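Local coordinates for mannosylglycerate hydrolase MGH1-like glycoside hydrolase domain-containing protein (Thermus thermophilus HB8, PDB 4WVC) that probably hydrolyses mannosylglycerate, a solute made under osmotic stress, into mannose and glycerate, and splits glucosylglycerate in the same way, at residues Q31-S36 with G67-I72; R17-V22 with A51-L56; P148-L153 with I266-V271; W170-S175 with S286-A291. All blocks are in the same frame, centred on the assembly; numbering follows the deposited sequence.

How the contacts relate
From the N terminus, the chain passes residues 17-22, then 31-36, before helix 48-62 brings back residues 51-56 and closes contact 2; residues 67-72 then close contact 1, so the two loops cross. They also touch, where Ser36 meets Glu54, and together tie the N-terminal loop, two consecutive helices and the strand pair that carries Trp32 to the bound glycerate. Much later, contact 3 joins the loop after helix 121-146 to helix 262-275, and contact 4 joins helix 171-175 to strand 283-288; their segments alternate, so these cross as well. Both reach the second subunit. Contacts 2 and 4 lie on opposite sides of the chain's centre, their own centres about 35 Å apart.

Contact 1: residues Q31-S36 with G67-I72. With DGY ((2R)-2,3-dihydroxypropanoic acid), chain E.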
# COMPACT_ATOMS: atom_id res chain seq x y z
N GLN A 31 -31.65 -20.41 -7.27
CA GLN A 31 -30.27 -19.94 -7.51
C GLN A 31 -29.84 -18.91 -6.47
O GLN A 31 -30.51 -17.90 -6.30
CB GLN A 31 -30.12 -19.33 -8.90
CG GLN A 31 -28.67 -19.05 -9.25
CD GLN A 31 -28.51 -18.62 -10.68
OE1 GLN A 31 -29.44 -18.11 -11.28
NE2 GLN A 31 -27.33 -18.84 -11.24
N TRP A 32 -28.73 -19.17 -5.78
CA TRP A 32 -28.10 -18.20 -4.87
C TRP A 32 -26.89 -17.53 -5.54
O TRP A 32 -26.18 -18.13 -6.37
CB TRP A 32 -27.71 -18.86 -3.55
CG TRP A 32 -28.70 -18.71 -2.44
CD1 TRP A 32 -28.61 -17.86 -1.37
CD2 TRP A 32 -29.90 -19.44 -2.27
NE1 TRP A 32 -29.70 -18.01 -0.56
CE2 TRP A 32 -30.51 -18.98 -1.09
CE3 TRP A 32 -30.55 -20.45 -3.02
CZ2 TRP A 32 -31.73 -19.48 -0.63
CZ3 TRP A 32 -31.75 -20.95 -2.55
CH2 TRP A 32 -32.32 -20.46 -1.38
N LEU A 33 -26.68 -16.27 -5.17
CA LEU A 33 -25.65 -15.44 -5.77
C LEU A 33 -24.21 -15.94 -5.52
O LEU A 33 -23.54 -16.34 -6.48
CB LEU A 33 -25.79 -13.97 -5.30
CG LEU A 33 -24.90 -12.89 -5.93
CD1 LEU A 33 -25.54 -11.53 -5.72
CD2 LEU A 33 -23.49 -12.88 -5.35
N TRP A 34 -23.72 -15.90 -4.28
CA TRP A 34 -22.30 -16.29 -4.07
C TRP A 34 -22.13 -17.78 -4.12
O TRP A 34 -21.06 -18.24 -4.42
CB TRP A 34 -21.65 -15.69 -2.82
CG TRP A 34 -21.99 -16.25 -1.47
CD1 TRP A 34 -23.16 -16.85 -1.08
CD2 TRP A 34 -21.17 -16.17 -0.29
NE1 TRP A 34 -23.10 -17.17 0.25
CE2 TRP A 34 -21.88 -16.78 0.76
CE3 TRP A 34 -19.89 -15.68 -0.04
CZ2 TRP A 34 -21.37 -16.86 2.03
CZ3 TRP A 34 -19.38 -15.78 1.23
CH2 TRP A 34 -20.10 -16.36 2.25
N ASP A 35 -23.21 -18.53 -3.88
CA ASP A 35 -23.21 -19.98 -4.13
C ASP A 35 -22.87 -20.24 -5.57
O ASP A 35 -21.96 -21.02 -5.84
CB ASP A 35 -24.55 -20.66 -3.76
CG ASP A 35 -24.82 -20.68 -2.26
OD1 ASP A 35 -25.00 -19.58 -1.69
OD2 ASP A 35 -24.88 -21.80 -1.65
N SER A 36 -23.56 -19.59 -6.50
CA SER A 36 -23.33 -19.85 -7.93
C SER A 36 -21.95 -19.48 -8.44
O SER A 36 -21.46 -20.10 -9.40
CB SER A 36 -24.40 -19.19 -8.81
OG SER A 36 -25.62 -19.94 -8.79
N GLY A 67 -28.84 -2.60 -12.09
CA GLY A 67 -27.57 -3.32 -11.96
C GLY A 67 -27.48 -4.20 -10.73
O GLY A 67 -26.56 -5.01 -10.63
N MET A 68 -28.43 -4.09 -9.82
CA MET A 68 -28.44 -4.92 -8.61
C MET A 68 -28.52 -6.41 -8.94
O MET A 68 -29.33 -6.84 -9.77
CB MET A 68 -29.62 -4.57 -7.69
CG MET A 68 -29.48 -5.22 -6.31
SD MET A 68 -30.99 -5.31 -5.28
CE MET A 68 -31.77 -6.71 -6.11
N LEU A 69 -27.66 -7.19 -8.29
CA LEU A 69 -27.70 -8.63 -8.38
C LEU A 69 -28.23 -9.11 -7.03
O LEU A 69 -27.59 -8.87 -6.00
CB LEU A 69 -26.30 -9.20 -8.69
CG LEU A 69 -26.16 -10.58 -9.34
CD1 LEU A 69 -26.87 -10.70 -10.69
CD2 LEU A 69 -24.69 -10.90 -9.51
N PRO A 70 -29.41 -9.76 -7.03
CA PRO A 70 -30.07 -10.20 -5.82
C PRO A 70 -29.51 -11.52 -5.33
O PRO A 70 -28.88 -12.23 -6.10
CB PRO A 70 -31.53 -10.42 -6.28
CG PRO A 70 -31.37 -10.95 -7.67
CD PRO A 70 -30.15 -10.23 -8.23
N HIS A 71 -29.78 -11.87 -4.08
CA HIS A 71 -29.16 -13.04 -3.48
C HIS A 71 -29.81 -14.36 -3.89
O HIS A 71 -29.15 -15.40 -3.85
CB HIS A 71 -28.97 -12.87 -1.96
CG HIS A 71 -30.10 -13.37 -1.13
ND1 HIS A 71 -31.40 -12.97 -1.31
CD2 HIS A 71 -30.10 -14.19 -0.05
CE1 HIS A 71 -32.16 -13.55 -0.40
NE2 HIS A 71 -31.40 -14.28 0.39
N ILE A 72 -31.08 -14.31 -4.25
CA ILE A 72 -31.79 -15.49 -4.74
C ILE A 72 -32.54 -15.13 -6.01
O ILE A 72 -33.26 -14.12 -6.05
CB ILE A 72 -32.85 -16.02 -3.74
CG1 ILE A 72 -32.23 -16.37 -2.39
CG2 ILE A 72 -33.55 -17.24 -4.32
CD1 ILE A 72 -33.23 -16.48 -1.25
C1 DGY E . -31.16 -19.26 4.13
O1 DGY E . -30.67 -19.83 5.15
O2 DGY E . -32.39 -19.19 3.86
C2 DGY E . -30.23 -18.61 3.14
O3 DGY E . -28.93 -18.50 3.74
C3 DGY E . -30.77 -17.24 2.75
O4 DGY E . -29.77 -16.49 2.06
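Trp32 and Ile72 form a non-hydrogen-bonded pair in a two-stranded antiparallel sheet, buried beside the substrate pocket of what is, for family 63 of the glycosyl hydrolases, an (α/α)6 barrel. Their CA atoms are 4.6 Å apart and their side chains lie alongside, pointing the same way. Ile72 CG1 sits over one face of the indole, 3.6 Å from the centroid of its five-membered ring, a CH-pi contact, while Ile72 CD1 reaches Trp32 CZ2 at 3.4 Å. Ile72 CG1 lies beside the backbone N (chi1 -58°), and this branch is the one carried over the indole. At the ring's edge Trp32 NE1 donates to O4 of the bound glycerate, 3.0 Å away and nearly straight at 166°. The His71 ring presents its edge to the same oxygen, with CD2 at 3.1 Å; its ND1 is hydrogen-bonded to Ser99. Where the strand gives way to helix 33-43, Leu33 N donates to His71 O (2.9 Å), coming from above the carbonyl plane. Leu33 CD1 then meets Leu69 CG at 3.8 Å. The indole also has Tyr28 and Tyr81 as edge-to-face neighbours, both likely substrate-binding residues. Leu69 also packs on Leu58 and Phe59 of helix 48-62 and on Phe138 of helix 121-146.

Contact 2: residues R17-V22 with A51-L56; sequences RGAFTV and AWQELL
Glu54 OE2 is gripped by two groups: it accepts from Thr21 N at 2.9 Å, and it is hydrogen-bonded to Ser36 OG of helix 33-43. The contact fastens the loop that follows helix 4-15 to the side of helix 48-62, in a largely helical chain of a family that folds as an (α/α)6 barrel. Thr21 N comes to OE2 on its syn side, only 16° out of the carboxylate plane, though the bond itself is bent, with 146° at the hydrogen. The other oxygen, Glu54 OE1, lies 2.8 Å from Thr21 OG1 and forms a salt bridge with Arg50, one helical turn earlier. Arg50 also bonds to Thr21 OG1, as does Trp43 NE1, so the hydroxyl and the carboxylate belong to one buried polar cluster. With both oxygens engaged, the carboxylate is held against rotation, and the nearby arginine would be expected to stabilise its negative charge. Glu54 gets there by leaving the helix with CG anti to the backbone N (chi1 -172°) and then bending at chi2, which brings the acid group to Thr21, the two side chains crossing at about a right angle. Phe20 meets OE2 with CA and CB alone, while its ring stacks on His75, and Arg17 CB lies over one ring face. Ala19 meets Gln53 and the backbone of Glu54. There Ala19 O faces Glu54 CA at 3.6 Å in a CA-H...O contact, and Gln53 NE2 rests 3.5 Å from Ala19 CB.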
# COMPACT_ATOMS: atom_id res chain seq x y z
N ARG A 17 -29.90 -27.73 -12.44
CA ARG A 17 -31.25 -27.59 -13.01
C ARG A 17 -31.18 -27.15 -14.45
O ARG A 17 -32.12 -26.56 -14.94
CB ARG A 17 -32.08 -26.59 -12.21
CG ARG A 17 -32.29 -26.97 -10.76
CD ARG A 17 -33.23 -28.17 -10.60
NE ARG A 17 -33.24 -28.64 -9.21
CZ ARG A 17 -32.45 -29.61 -8.72
NH1 ARG A 17 -31.59 -30.27 -9.49
NH2 ARG A 17 -32.55 -29.94 -7.43
N GLY A 18 -30.06 -27.45 -15.13
CA GLY A 18 -29.84 -27.06 -16.52
C GLY A 18 -28.93 -25.86 -16.63
O GLY A 18 -27.77 -26.00 -17.00
N ALA A 19 -29.46 -24.68 -16.32
CA ALA A 19 -28.71 -23.42 -16.44
C ALA A 19 -28.01 -23.03 -15.15
O ALA A 19 -26.98 -22.37 -15.20
CB ALA A 19 -29.63 -22.29 -16.88
N PHE A 20 -28.61 -23.38 -14.00
CA PHE A 20 -28.04 -23.05 -12.69
C PHE A 20 -27.98 -24.31 -11.82
O PHE A 20 -28.55 -25.34 -12.16
CB PHE A 20 -28.84 -21.94 -11.97
CG PHE A 20 -30.17 -22.38 -11.48
CD1 PHE A 20 -31.26 -22.51 -12.34
CD2 PHE A 20 -30.35 -22.69 -10.14
CE1 PHE A 20 -32.51 -22.93 -11.88
CE2 PHE A 20 -31.58 -23.11 -9.67
CZ PHE A 20 -32.66 -23.24 -10.54
N THR A 21 -27.28 -24.19 -10.70
CA THR A 21 -27.07 -25.30 -9.78
C THR A 21 -27.64 -24.86 -8.44
O THR A 21 -27.31 -23.77 -7.97
CB THR A 21 -25.57 -25.62 -9.61
OG1 THR A 21 -24.97 -25.82 -10.90
CG2 THR A 21 -25.37 -26.87 -8.77
N VAL A 22 -28.51 -25.67 -7.83
CA VAL A 22 -29.03 -25.30 -6.51
C VAL A 22 -27.96 -25.58 -5.46
O VAL A 22 -27.17 -26.53 -5.62
CB VAL A 22 -30.35 -26.01 -6.15
CG1 VAL A 22 -31.40 -25.73 -7.21
CG2 VAL A 22 -30.15 -27.51 -5.93
N ALA A 51 -19.80 -24.05 -16.87
CA ALA A 51 -19.24 -23.18 -15.84
C ALA A 51 -19.66 -21.72 -16.10
O ALA A 51 -20.18 -21.04 -15.21
CB ALA A 51 -17.72 -23.30 -15.79
N TRP A 52 -19.39 -21.26 -17.31
CA TRP A 52 -19.83 -19.94 -17.74
C TRP A 52 -21.33 -19.77 -17.62
O TRP A 52 -21.82 -18.75 -17.09
CB TRP A 52 -19.45 -19.73 -19.19
CG TRP A 52 -18.05 -19.34 -19.41
CD1 TRP A 52 -17.10 -20.07 -20.06
CD2 TRP A 52 -17.44 -18.12 -19.03
NE1 TRP A 52 -15.92 -19.36 -20.11
CE2 TRP A 52 -16.10 -18.16 -19.49
CE3 TRP A 52 -17.89 -16.98 -18.35
CZ2 TRP A 52 -15.21 -17.12 -19.28
CZ3 TRP A 52 -16.99 -15.92 -18.16
CH2 TRP A 52 -15.67 -16.01 -18.61
N GLN A 53 -22.05 -20.77 -18.11
CA GLN A 53 -23.51 -20.74 -18.11
C GLN A 53 -24.07 -20.44 -16.74
O GLN A 53 -25.02 -19.67 -16.64
CB GLN A 53 -24.08 -22.05 -18.61
CG GLN A 53 -25.60 -22.11 -18.56
CD GLN A 53 -26.27 -21.07 -19.45
OE1 GLN A 53 -25.80 -20.78 -20.55
NE2 GLN A 53 -27.38 -20.51 -18.97
N GLU A 54 -23.48 -21.02 -15.69
CA GLU A 54 -23.91 -20.72 -14.32
C GLU A 54 -24.01 -19.21 -14.08
O GLU A 54 -24.97 -18.73 -13.44
CB GLU A 54 -22.96 -21.32 -13.29
CG GLU A 54 -23.47 -21.20 -11.86
CD GLU A 54 -24.44 -22.32 -11.50
OE1 GLU A 54 -24.40 -23.38 -12.16
OE2 GLU A 54 -25.22 -22.15 -10.52
N LEU A 55 -23.02 -18.48 -14.58
CA LEU A 55 -22.93 -17.02 -14.34
C LEU A 55 -23.86 -16.23 -15.26
O LEU A 55 -24.57 -15.33 -14.81
CB LEU A 55 -21.48 -16.55 -14.48
CG LEU A 55 -20.50 -17.29 -13.55
CD1 LEU A 55 -19.11 -16.73 -13.68
CD2 LEU A 55 -20.93 -17.24 -12.10
N LEU A 56 -23.88 -16.60 -16.54
CA LEU A 56 -24.83 -16.03 -17.48
C LEU A 56 -26.27 -16.09 -16.96
O LEU A 56 -26.99 -15.10 -16.99
CB LEU A 56 -24.77 -16.75 -18.82
CG LEU A 56 -23.46 -16.72 -19.59
CD1 LEU A 56 -23.63 -17.55 -20.86
CD2 LEU A 56 -23.04 -15.29 -19.93

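Contact 3: residues P148-L153 with I266-V271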
# COMPACT_ATOMS: atom_id res chain seq x y z
N PRO A 148 -23.44 6.09 0.10
CA PRO A 148 -23.79 7.45 -0.34
C PRO A 148 -22.78 8.53 0.09
O PRO A 148 -22.68 9.55 -0.59
CB PRO A 148 -25.16 7.68 0.30
CG PRO A 148 -25.16 6.81 1.50
CD PRO A 148 -24.35 5.59 1.14
N TYR A 149 -22.04 8.31 1.19
CA TYR A 149 -21.01 9.29 1.63
C TYR A 149 -19.67 9.07 0.93
O TYR A 149 -18.70 9.77 1.22
CB TYR A 149 -20.80 9.24 3.15
CG TYR A 149 -22.03 9.64 3.96
CD1 TYR A 149 -22.40 10.96 4.07
CD2 TYR A 149 -22.81 8.68 4.60
CE1 TYR A 149 -23.54 11.33 4.79
CE2 TYR A 149 -23.95 9.03 5.31
CZ TYR A 149 -24.31 10.36 5.41
OH TYR A 149 -25.44 10.73 6.13
N ARG A 150 -19.60 8.11 0.01
CA ARG A 150 -18.41 7.85 -0.77
C ARG A 150 -17.20 7.57 0.14
O ARG A 150 -16.13 8.14 -0.05
CB ARG A 150 -18.16 8.99 -1.77
CG ARG A 150 -19.39 9.29 -2.63
CD ARG A 150 -19.22 10.43 -3.66
NE ARG A 150 -17.85 10.98 -3.75
CZ ARG A 150 -16.93 10.65 -4.67
NH1 ARG A 150 -17.19 9.77 -5.63
NH2 ARG A 150 -15.73 11.22 -4.63
N THR A 151 -17.41 6.65 1.09
CA THR A 151 -16.39 6.17 2.04
C THR A 151 -15.41 5.14 1.46
O THR A 151 -14.30 4.97 1.97
CB THR A 151 -17.05 5.51 3.27
OG1 THR A 151 -17.82 4.35 2.88
CG2 THR A 151 -17.96 6.51 3.99
N GLY A 152 -15.86 4.43 0.43
CA GLY A 152 -15.14 3.28 -0.08
C GLY A 152 -15.63 1.98 0.51
O GLY A 152 -15.26 0.92 0.02
N LEU A 153 -16.41 2.04 1.59
CA LEU A 153 -17.01 0.86 2.22
C LEU A 153 -18.49 0.83 1.90
O LEU A 153 -19.12 1.88 1.80
CB LEU A 153 -16.82 0.92 3.73
CG LEU A 153 -15.38 0.77 4.19
CD1 LEU A 153 -15.18 1.35 5.58
CD2 LEU A 153 -14.96 -0.69 4.11
N ILE A 266 -10.91 0.84 -5.92
CA ILE A 266 -9.82 0.08 -5.33
C ILE A 266 -9.03 0.89 -4.29
O ILE A 266 -8.77 0.41 -3.19
CB ILE A 266 -8.87 -0.43 -6.44
CG1 ILE A 266 -9.57 -1.50 -7.27
CG2 ILE A 266 -7.58 -0.96 -5.83
CD1 ILE A 266 -8.80 -2.00 -8.46
N VAL A 267 -8.67 2.11 -4.65
CA VAL A 267 -7.87 3.00 -3.82
C VAL A 267 -8.63 3.43 -2.56
O VAL A 267 -8.12 3.31 -1.47
CB VAL A 267 -7.36 4.22 -4.65
CG1 VAL A 267 -6.76 5.29 -3.75
CG2 VAL A 267 -6.34 3.76 -5.69
N ARG A 268 -9.85 3.88 -2.74
CA ARG A 268 -10.72 4.23 -1.63
C ARG A 268 -11.11 2.99 -0.80
O ARG A 268 -11.19 3.06 0.44
CB ARG A 268 -11.94 4.95 -2.19
CG ARG A 268 -12.77 5.70 -1.19
CD ARG A 268 -13.87 6.45 -1.90
NE ARG A 268 -13.29 7.42 -2.83
CZ ARG A 268 -13.80 7.79 -4.00
NH1 ARG A 268 -14.93 7.26 -4.47
NH2 ARG A 268 -13.16 8.70 -4.73
N GLY A 269 -11.30 1.85 -1.45
CA GLY A 269 -11.65 0.62 -0.75
C GLY A 269 -10.53 0.12 0.15
O GLY A 269 -10.77 -0.47 1.22
N GLU A 270 -9.30 0.37 -0.27
CA GLU A 270 -8.15 -0.08 0.48
C GLU A 270 -7.97 0.73 1.77
O GLU A 270 -7.68 0.16 2.80
CB GLU A 270 -6.91 -0.03 -0.38
CG GLU A 270 -5.70 -0.63 0.28
CD GLU A 270 -4.49 -0.63 -0.62
OE1 GLU A 270 -4.38 0.22 -1.53
OE2 GLU A 270 -3.61 -1.46 -0.40
N VAL A 271 -8.19 2.03 1.70
CA VAL A 271 -8.20 2.86 2.88
C VAL A 271 -9.29 2.34 3.81
O VAL A 271 -9.08 2.18 5.03
CB VAL A 271 -8.48 4.35 2.55
CG1 VAL A 271 -8.73 5.13 3.83
CG2 VAL A 271 -7.36 4.96 1.73
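Arg268 leaves its helix with CG anti to the backbone N (chi1 -164°), runs on extended and bends at chi3 (-62°), so that its aliphatic part lies across the loop and its guanidinium meets that of Arg150. Arg268 CG touches Gly152 CA at 3.6 Å, and Arg268 CD comes within 3.4 Å of Arg150 O. At the ends, Arg268 NH1 stands over one face of the Arg150 guanidinium, 3.6 Å from Arg150 NH1, with the two planes 64° apart. These like charges gain no hydrogen bond from one another; Arg268 NH2 has a long, weak ion pair with Glu264, and Arg268 also packs on Glu263 of the second subunit, which may ease the repulsion. With an alanine in place of Arg268, Gly152 would probably lose the methylene chain that covers it, and Glu264 its weak ionic partner. The backbones approach closely at Gly152 and Gly269, their CA atoms 4.4 Å apart. A β-carbon on Gly152 would fall 2.5 Å from Arg268 O, so the approach depends on glycine. Within the loop Thr151 makes an ST turn, its OG1 accepting from Leu153 N at 3.0 Å; Asp147 binds the same hydroxyl and Gly152 N. This plain packing seats the loop after helix 121-146 on helix 262-275, with Leu153 touching Asn238 of helix 235-255, and Thr151 O bonded to Tyr249 of the second subunit.

Contact 4: residues W170-S175 with S286-A291; sequences WDKPLS and SWDLVA
Asp288 reaches from the strand toward Pro173 in the short helix 171-175. Its CB points at that helix and, with CG anti to the backbone N (chi1 -180°), carries the carboxylate to the CG and CD corner of Pro173, the two side chains crossing at a slant. Asp288 CG comes within 4.1 Å of Pro173 CG. At the tip the oxygens divide the work: Asp288 OD2 lies 3.8 Å from Pro173 CG and forms a salt bridge with Arg176, while OD1 turns back to its own chain. There it accepts from Ala291 N at 3.2 Å, an almost straight bond of 174° that arrives from well above the carboxylate plane, and weakly from Val290 N. Lys172 NZ, on a side chain bent at chi3 and chi4, stays 4.1 Å from Asp288 OD2, beyond a salt bridge, and rests near Ala291 CB. Arg176 is likely to lose its charge partner, and the turn at Ala291 a bond, with an alanine in place of Asp288. Two residues before Asp288, Ser286 OG meets the edge of the Trp170 indole, 3.7 Å from Trp170 CH2; the hydroxyl is bonded to Val235 N and the indole NE1 to Met164 O. Trp170 also touches Val232 of the sheet, and its side chain lies about 6 Å from that of Asp165, the probable proton donor. The bond from Asp288 OD1 to the N-H three residues on is an Asx motif, here turning the chain at the end of strand 283-288.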
# COMPACT_ATOMS: atom_id res chain seq x y z
N TRP A 170 -23.59 -10.10 14.20
CA TRP A 170 -24.88 -9.47 13.96
C TRP A 170 -25.83 -9.45 15.16
O TRP A 170 -26.84 -8.74 15.11
CB TRP A 170 -25.62 -10.10 12.77
CG TRP A 170 -24.76 -10.48 11.57
CD1 TRP A 170 -24.96 -11.54 10.76
CD2 TRP A 170 -23.57 -9.81 11.07
NE1 TRP A 170 -24.00 -11.58 9.78
CE2 TRP A 170 -23.14 -10.53 9.95
CE3 TRP A 170 -22.84 -8.68 11.47
CZ2 TRP A 170 -22.02 -10.17 9.21
CZ3 TRP A 170 -21.71 -8.32 10.73
CH2 TRP A 170 -21.32 -9.07 9.62
N ASP A 171 -25.54 -10.18 16.24
CA ASP A 171 -26.50 -10.28 17.36
C ASP A 171 -26.95 -8.91 17.88
O ASP A 171 -28.16 -8.64 17.96
CB ASP A 171 -25.92 -11.02 18.57
CG ASP A 171 -25.76 -12.49 18.33
OD1 ASP A 171 -26.21 -13.04 17.30
OD2 ASP A 171 -25.14 -13.09 19.22
N LYS A 172 -26.01 -8.05 18.26
CA LYS A 172 -26.38 -6.75 18.84
C LYS A 172 -27.04 -5.84 17.78
O LYS A 172 -28.06 -5.23 18.06
CB LYS A 172 -25.22 -6.05 19.53
CG LYS A 172 -25.65 -4.89 20.44
CD LYS A 172 -24.50 -4.21 21.20
CE LYS A 172 -23.58 -3.39 20.27
NZ LYS A 172 -23.91 -1.93 20.22
N PRO A 173 -26.45 -5.75 16.57
CA PRO A 173 -27.21 -5.06 15.52
C PRO A 173 -28.68 -5.56 15.36
O PRO A 173 -29.60 -4.75 15.23
CB PRO A 173 -26.39 -5.34 14.26
CG PRO A 173 -24.98 -5.50 14.75
CD PRO A 173 -25.06 -6.03 16.17
N LEU A 174 -28.88 -6.89 15.36
CA LEU A 174 -30.21 -7.47 15.20
C LEU A 174 -31.13 -7.18 16.37
O LEU A 174 -32.34 -7.00 16.18
CB LEU A 174 -30.14 -8.97 14.97
CG LEU A 174 -29.79 -9.38 13.55
CD1 LEU A 174 -29.87 -10.89 13.43
CD2 LEU A 174 -30.74 -8.73 12.57
N SER A 175 -30.57 -7.11 17.58
CA SER A 175 -31.35 -6.77 18.77
C SER A 175 -32.22 -5.54 18.60
O SER A 175 -33.26 -5.44 19.24
CB SER A 175 -30.44 -6.62 19.99
OG SER A 175 -29.53 -5.55 19.84
N SER A 286 -16.22 -6.12 11.75
CA SER A 286 -17.30 -5.45 11.06
C SER A 286 -17.74 -4.29 11.95
O SER A 286 -17.54 -4.32 13.17
CB SER A 286 -18.46 -6.41 10.76
OG SER A 286 -18.05 -7.43 9.89
N TRP A 287 -18.35 -3.29 11.34
CA TRP A 287 -18.77 -2.09 12.05
C TRP A 287 -20.29 -1.89 12.04
O TRP A 287 -20.96 -2.08 11.02
CB TRP A 287 -18.10 -0.88 11.42
CG TRP A 287 -16.67 -0.67 11.78
CD1 TRP A 287 -15.89 -1.46 12.56
CD2 TRP A 287 -15.85 0.41 11.36
NE1 TRP A 287 -14.63 -0.93 12.66
CE2 TRP A 287 -14.58 0.22 11.91
CE3 TRP A 287 -16.07 1.51 10.55
CZ2 TRP A 287 -13.54 1.09 11.69
CZ3 TRP A 287 -15.05 2.38 10.34
CH2 TRP A 287 -13.80 2.17 10.90
N ASP A 288 -20.83 -1.55 13.19
CA ASP A 288 -22.27 -1.27 13.37
C ASP A 288 -22.46 0.26 13.23
O ASP A 288 -22.03 1.00 14.10
CB ASP A 288 -22.65 -1.73 14.78
CG ASP A 288 -24.13 -1.52 15.14
OD1 ASP A 288 -24.89 -0.86 14.41
OD2 ASP A 288 -24.52 -2.02 16.21
N LEU A 289 -23.04 0.72 12.12
CA LEU A 289 -23.17 2.16 11.88
C LEU A 289 -24.39 2.77 12.58
O LEU A 289 -24.48 3.99 12.70
CB LEU A 289 -23.21 2.47 10.39
CG LEU A 289 -21.98 2.06 9.57
CD1 LEU A 289 -22.07 2.65 8.17
CD2 LEU A 289 -20.69 2.49 10.24
N VAL A 290 -25.32 1.93 13.02
CA VAL A 290 -26.48 2.40 13.79
C VAL A 290 -25.97 2.83 15.17
O VAL A 290 -26.25 3.93 15.63
CB VAL A 290 -27.60 1.34 13.86
CG1 VAL A 290 -28.78 1.83 14.70
CG2 VAL A 290 -28.11 0.97 12.47
N ALA A 291 -25.19 1.96 15.83
CA ALA A 291 -24.52 2.29 17.09
C ALA A 291 -23.30 3.20 16.92
O ALA A 291 -22.88 3.86 17.88
CB ALA A 291 -24.09 1.01 17.80